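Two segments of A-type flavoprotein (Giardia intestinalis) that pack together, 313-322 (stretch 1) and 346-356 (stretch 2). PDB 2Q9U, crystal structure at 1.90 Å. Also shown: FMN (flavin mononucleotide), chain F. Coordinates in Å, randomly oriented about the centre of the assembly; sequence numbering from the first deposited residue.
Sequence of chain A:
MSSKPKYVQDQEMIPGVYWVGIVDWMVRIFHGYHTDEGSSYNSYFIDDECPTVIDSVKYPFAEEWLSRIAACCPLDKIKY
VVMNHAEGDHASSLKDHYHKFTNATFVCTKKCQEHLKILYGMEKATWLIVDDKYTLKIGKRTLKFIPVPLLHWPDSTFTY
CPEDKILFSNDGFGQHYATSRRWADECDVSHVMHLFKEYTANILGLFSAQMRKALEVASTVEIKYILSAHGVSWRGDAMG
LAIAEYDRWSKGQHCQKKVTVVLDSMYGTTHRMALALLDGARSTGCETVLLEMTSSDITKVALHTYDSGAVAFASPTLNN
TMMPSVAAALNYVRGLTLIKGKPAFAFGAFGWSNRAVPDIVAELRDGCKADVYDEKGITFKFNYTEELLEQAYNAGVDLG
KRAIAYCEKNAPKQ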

# COMPACT_ATOMS: atom_id res chain seq x y z
N PHE A 313 -10.84 14.54 17.73
CA PHE A 313 -10.85 13.16 17.28
C PHE A 313 -12.28 12.70 17.05
O PHE A 313 -13.20 12.98 17.86
CB PHE A 313 -10.18 12.25 18.30
CG PHE A 313 -8.67 12.28 18.22
CD1 PHE A 313 -7.95 13.40 18.68
CD2 PHE A 313 -7.97 11.21 17.70
CE1 PHE A 313 -6.55 13.45 18.62
CE2 PHE A 313 -6.54 11.23 17.67
CZ PHE A 313 -5.84 12.36 18.12
N ALA A 314 -12.48 11.96 15.97
CA ALA A 314 -13.83 11.61 15.57
C ALA A 314 -13.87 10.22 14.97
O ALA A 314 -12.92 9.78 14.34
CB ALA A 314 -14.37 12.62 14.58
N SER A 315 -15.00 9.55 15.18
CA SER A 315 -15.24 8.23 14.60
C SER A 315 -16.74 7.92 14.68
O SER A 315 -17.38 8.27 15.67
CB SER A 315 -14.49 7.15 15.41
OG SER A 315 -14.85 5.84 15.02
N PRO A 316 -17.29 7.24 13.65
CA PRO A 316 -18.58 6.59 13.89
C PRO A 316 -18.46 5.44 14.87
O PRO A 316 -17.34 4.94 15.14
CB PRO A 316 -18.99 6.08 12.49
CG PRO A 316 -17.72 5.90 11.75
CD PRO A 316 -16.83 7.05 12.26
N THR A 317 -19.59 5.04 15.44
CA THR A 317 -19.62 3.85 16.28
C THR A 317 -19.53 2.61 15.37
O THR A 317 -20.33 2.44 14.43
CB THR A 317 -20.87 3.81 17.20
OG1 THR A 317 -20.79 4.89 18.15
CG2 THR A 317 -20.93 2.49 17.98
N LEU A 318 -18.52 1.79 15.63
CA LEU A 318 -18.38 0.52 14.95
C LEU A 318 -18.34 -0.56 16.02
O LEU A 318 -17.42 -0.57 16.86
CB LEU A 318 -17.08 0.51 14.12
CG LEU A 318 -16.74 -0.78 13.34
CD1 LEU A 318 -17.84 -1.17 12.34
CD2 LEU A 318 -15.38 -0.62 12.62
N ASN A 319 -19.35 -1.44 16.01
CA ASN A 319 -19.44 -2.57 16.94
C ASN A 319 -19.25 -2.12 18.37
O ASN A 319 -18.39 -2.65 19.08
CB ASN A 319 -18.42 -3.66 16.57
CG ASN A 319 -18.55 -4.12 15.12
OD1 ASN A 319 -19.66 -4.22 14.59
ND2 ASN A 319 -17.43 -4.37 14.46
N ASN A 320 -20.03 -1.10 18.76
CA ASN A 320 -20.10 -0.61 20.14
C ASN A 320 -18.86 0.11 20.64
O ASN A 320 -18.70 0.31 21.85
CB ASN A 320 -20.47 -1.74 21.11
CG ASN A 320 -21.82 -2.38 20.78
OD1 ASN A 320 -22.82 -1.67 20.67
ND2 ASN A 320 -21.83 -3.71 20.60
N THR A 321 -17.98 0.51 19.73
CA THR A 321 -16.82 1.30 20.12
C THR A 321 -16.37 2.23 18.99
O THR A 321 -17.12 2.43 18.03
CB THR A 321 -15.68 0.39 20.69
OG1 THR A 321 -14.63 1.22 21.19
CG2 THR A 321 -15.15 -0.61 19.64
N MET A 322 -15.19 2.82 19.12
CA MET A 322 -14.63 3.65 18.04
C MET A 322 -13.97 2.75 16.99
O MET A 322 -13.68 1.59 17.25
CB MET A 322 -13.58 4.64 18.59
CG MET A 322 -12.32 3.92 19.11
SD MET A 322 -11.09 5.05 19.79
CE MET A 322 -11.75 5.35 21.46
N ALA A 346 -14.43 15.97 20.59
CA ALA A 346 -14.76 14.69 19.94
C ALA A 346 -16.14 14.76 19.31
O ALA A 346 -17.02 15.43 19.83
CB ALA A 346 -14.66 13.52 20.93
N PHE A 347 -16.34 14.06 18.19
CA PHE A 347 -17.66 14.01 17.57
C PHE A 347 -17.80 12.75 16.73
O PHE A 347 -16.81 12.07 16.51
CB PHE A 347 -17.94 15.27 16.73
CG PHE A 347 -16.94 15.50 15.62
CD1 PHE A 347 -15.71 16.13 15.88
CD2 PHE A 347 -17.21 15.08 14.31
CE1 PHE A 347 -14.77 16.33 14.87
CE2 PHE A 347 -16.25 15.29 13.27
CZ PHE A 347 -15.05 15.94 13.56
N GLY A 348 -19.00 12.44 16.27
CA GLY A 348 -19.16 11.26 15.42
C GLY A 348 -20.58 10.82 15.27
O GLY A 348 -21.43 11.12 16.10
N ALA A 349 -20.83 10.09 14.18
CA ALA A 349 -22.14 9.51 13.89
C ALA A 349 -22.37 8.22 14.66
O ALA A 349 -21.44 7.58 15.13
CB ALA A 349 -22.26 9.26 12.38
N PHE A 350 -23.63 7.81 14.80
CA PHE A 350 -23.93 6.47 15.27
C PHE A 350 -25.26 6.04 14.64
O PHE A 350 -25.99 6.87 14.08
CB PHE A 350 -23.99 6.40 16.81
CG PHE A 350 -25.10 7.23 17.42
CD1 PHE A 350 -24.91 8.57 17.69
CD2 PHE A 350 -26.35 6.65 17.69
CE1 PHE A 350 -25.96 9.35 18.26
CE2 PHE A 350 -27.40 7.42 18.25
CZ PHE A 350 -27.20 8.76 18.53
N GLY A 351 -25.54 4.75 14.73
CA GLY A 351 -26.74 4.18 14.14
C GLY A 351 -27.83 3.95 15.17
O GLY A 351 -28.98 4.32 14.93
N TRP A 352 -27.48 3.33 16.29
CA TRP A 352 -28.48 3.00 17.30
C TRP A 352 -28.03 3.25 18.72
O TRP A 352 -28.85 3.57 19.58
CB TRP A 352 -29.00 1.57 17.15
CG TRP A 352 -27.94 0.52 16.99
CD1 TRP A 352 -27.40 -0.26 17.96
CD2 TRP A 352 -27.29 0.15 15.77
NE1 TRP A 352 -26.45 -1.10 17.42
CE2 TRP A 352 -26.37 -0.86 16.07
CE3 TRP A 352 -27.40 0.60 14.44
CZ2 TRP A 352 -25.55 -1.46 15.10
CZ3 TRP A 352 -26.58 0.01 13.47
CH2 TRP A 352 -25.67 -1.01 13.81
N SER A 353 -26.72 3.13 18.97
CA SER A 353 -26.19 3.32 20.31
C SER A 353 -24.87 4.08 20.24
O SER A 353 -23.92 3.61 19.64
CB SER A 353 -26.04 1.98 21.04
OG SER A 353 -25.41 2.14 22.32
N ASN A 354 -24.86 5.28 20.81
CA ASN A 354 -23.69 6.16 20.80
C ASN A 354 -22.56 5.65 21.69
O ASN A 354 -22.63 5.76 22.92
CB ASN A 354 -24.11 7.58 21.18
CG ASN A 354 -22.93 8.54 21.34
OD1 ASN A 354 -21.99 8.52 20.54
ND2 ASN A 354 -22.97 9.37 22.39
N ARG A 355 -21.52 5.07 21.10
CA ARG A 355 -20.41 4.51 21.89
C ARG A 355 -19.03 5.06 21.57
O ARG A 355 -18.18 5.17 22.46
CB ARG A 355 -20.39 2.97 21.84
CG ARG A 355 -21.68 2.30 22.40
CD ARG A 355 -21.78 2.44 23.96
NE ARG A 355 -20.71 1.70 24.62
CZ ARG A 355 -20.71 0.38 24.86
NH1 ARG A 355 -21.73 -0.39 24.52
NH2 ARG A 355 -19.65 -0.16 25.45
N ALA A 356 -18.80 5.41 20.31
CA ALA A 356 -17.47 5.87 19.88
C ALA A 356 -17.08 7.18 20.58
O ALA A 356 -15.98 7.30 21.12
CB ALA A 356 -17.42 6.03 18.37
N1 FMN F . -23.97 2.04 15.04
C2 FMN F . -24.10 1.88 16.39
O2 FMN F . -24.75 2.71 17.04
N3 FMN F . -23.53 0.79 17.01
C4 FMN F . -22.79 -0.14 16.30
O4 FMN F . -22.19 -1.01 16.94
C4A FMN F . -22.64 0.02 14.91
N5 FMN F . -21.94 -0.90 14.13
C5A FMN F . -21.84 -0.69 12.76
C6 FMN F . -21.14 -1.61 11.96
C7 FMN F . -21.03 -1.41 10.58
C7M FMN F . -20.44 -2.53 9.75
C8 FMN F . -21.62 -0.31 9.97
C8M FMN F . -21.43 -0.01 8.50
C9 FMN F . -22.33 0.60 10.76
C9A FMN F . -22.44 0.42 12.15
N10 FMN F . -23.14 1.33 12.94
C10 FMN F . -23.26 1.12 14.29
C1' FMN F . -23.80 2.54 12.35
C2' FMN F . -22.81 3.65 12.01
O2' FMN F . -22.21 4.22 13.17
C3' FMN F . -23.58 4.64 11.13
O3' FMN F . -23.72 4.03 9.85
C4' FMN F . -22.91 5.98 10.95
O4' FMN F . -23.83 6.88 10.34
C5' FMN F . -21.67 5.89 10.06
O5' FMN F . -20.98 7.12 10.11
P FMN F . -20.11 7.56 8.85
O1P FMN F . -19.20 8.67 9.34
O2P FMN F . -19.33 6.36 8.40
O3P FMN F . -20.99 8.05 7.71
O HOH W 1 -20.65 7.74 18.62
O HOH W 2 -23.50 0.71 19.73
O HOH W 3 -24.05 -0.18 23.16

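This contact begins as a pair of parallel strands and ends where a loop meets the start of a helix, with one threonine hydroxyl taking over from the backbone ladder and both stretches contacting the flavin of FMN. Phe313 pairs with Ala346 and Ala314 with Phe347; Phe313 CA and Ala346 CA are 5.0 Å apart. The ladder is loose at first: Phe347 N to Phe313 O is a weak hydrogen bond of 3.3 Å, and Ser315 N to Phe347 O another of 3.4 Å. After a missed rung at Ser315 O, which lies 4.2 Å from Ala349 N, Thr317 N donates to Ala349 O at 3.2 Å, past the two bridged pairs. CA-H...O contacts supplement the ladder, as from Ala346 CA to Phe313 O at 3.1 Å and from Pro316 CA to Ala349 O at 3.3 Å.

Side chains on the Ala314-Phe347 face of the sheet add a small apolar lock. With chi1 in p, the end of the Phe347 side chain comes nearer stretch 1, and Ala314 CB sits over one ring face, 3.5 Å from its centroid and only 12° off the normal. At Gly348 the constraint is explicit: an ideal CB would lie 2.1 Å from Ser315 O, and the backbone angles alone call for glycine. Gly348 CA instead approaches Ser315 O at 3.5 Å, a CA-H...O contact, though that buried oxygen has no hydrogen-bond partner.

Thr317 is the polar centre of the contact. Its CB points toward stretch 2, and OG1 accepts hydrogen bonds from both Arg355 N and Ala356 N, each at 3.0 Å and nearly straight. Because Arg355 is the N-cap residue, this side chain meets backbone NH groups at the start of a helix. A water 2.9 Å from Thr317 OG1 donates to Asn354 OD1, with its oxygen 2.5 Å from OD1. Just beyond, Ala356, the most covered residue, directs its methyl into a pocket bounded by Ser315 O, Pro316 O and Met322 CB, respectively 3.5, 3.4 and 4.1 Å from Ala356 CB.

A type I' turn from Leu318 to Thr321 brings Asn320 O over one face of the Arg355 guanidinium, while a water links Asn320 OD1, Ser353 OG and Arg355 NH1. Both loops also grip the flavin through backbone NH groups: Asn320 N donates to FMN O4 at 2.8 Å, and Trp352 N and Ser353 N donate to FMN O2 at 2.9 and 2.8 Å. Another water, bound to Asn320 OD1, Ser353 O and FMN N3, joins all three partners.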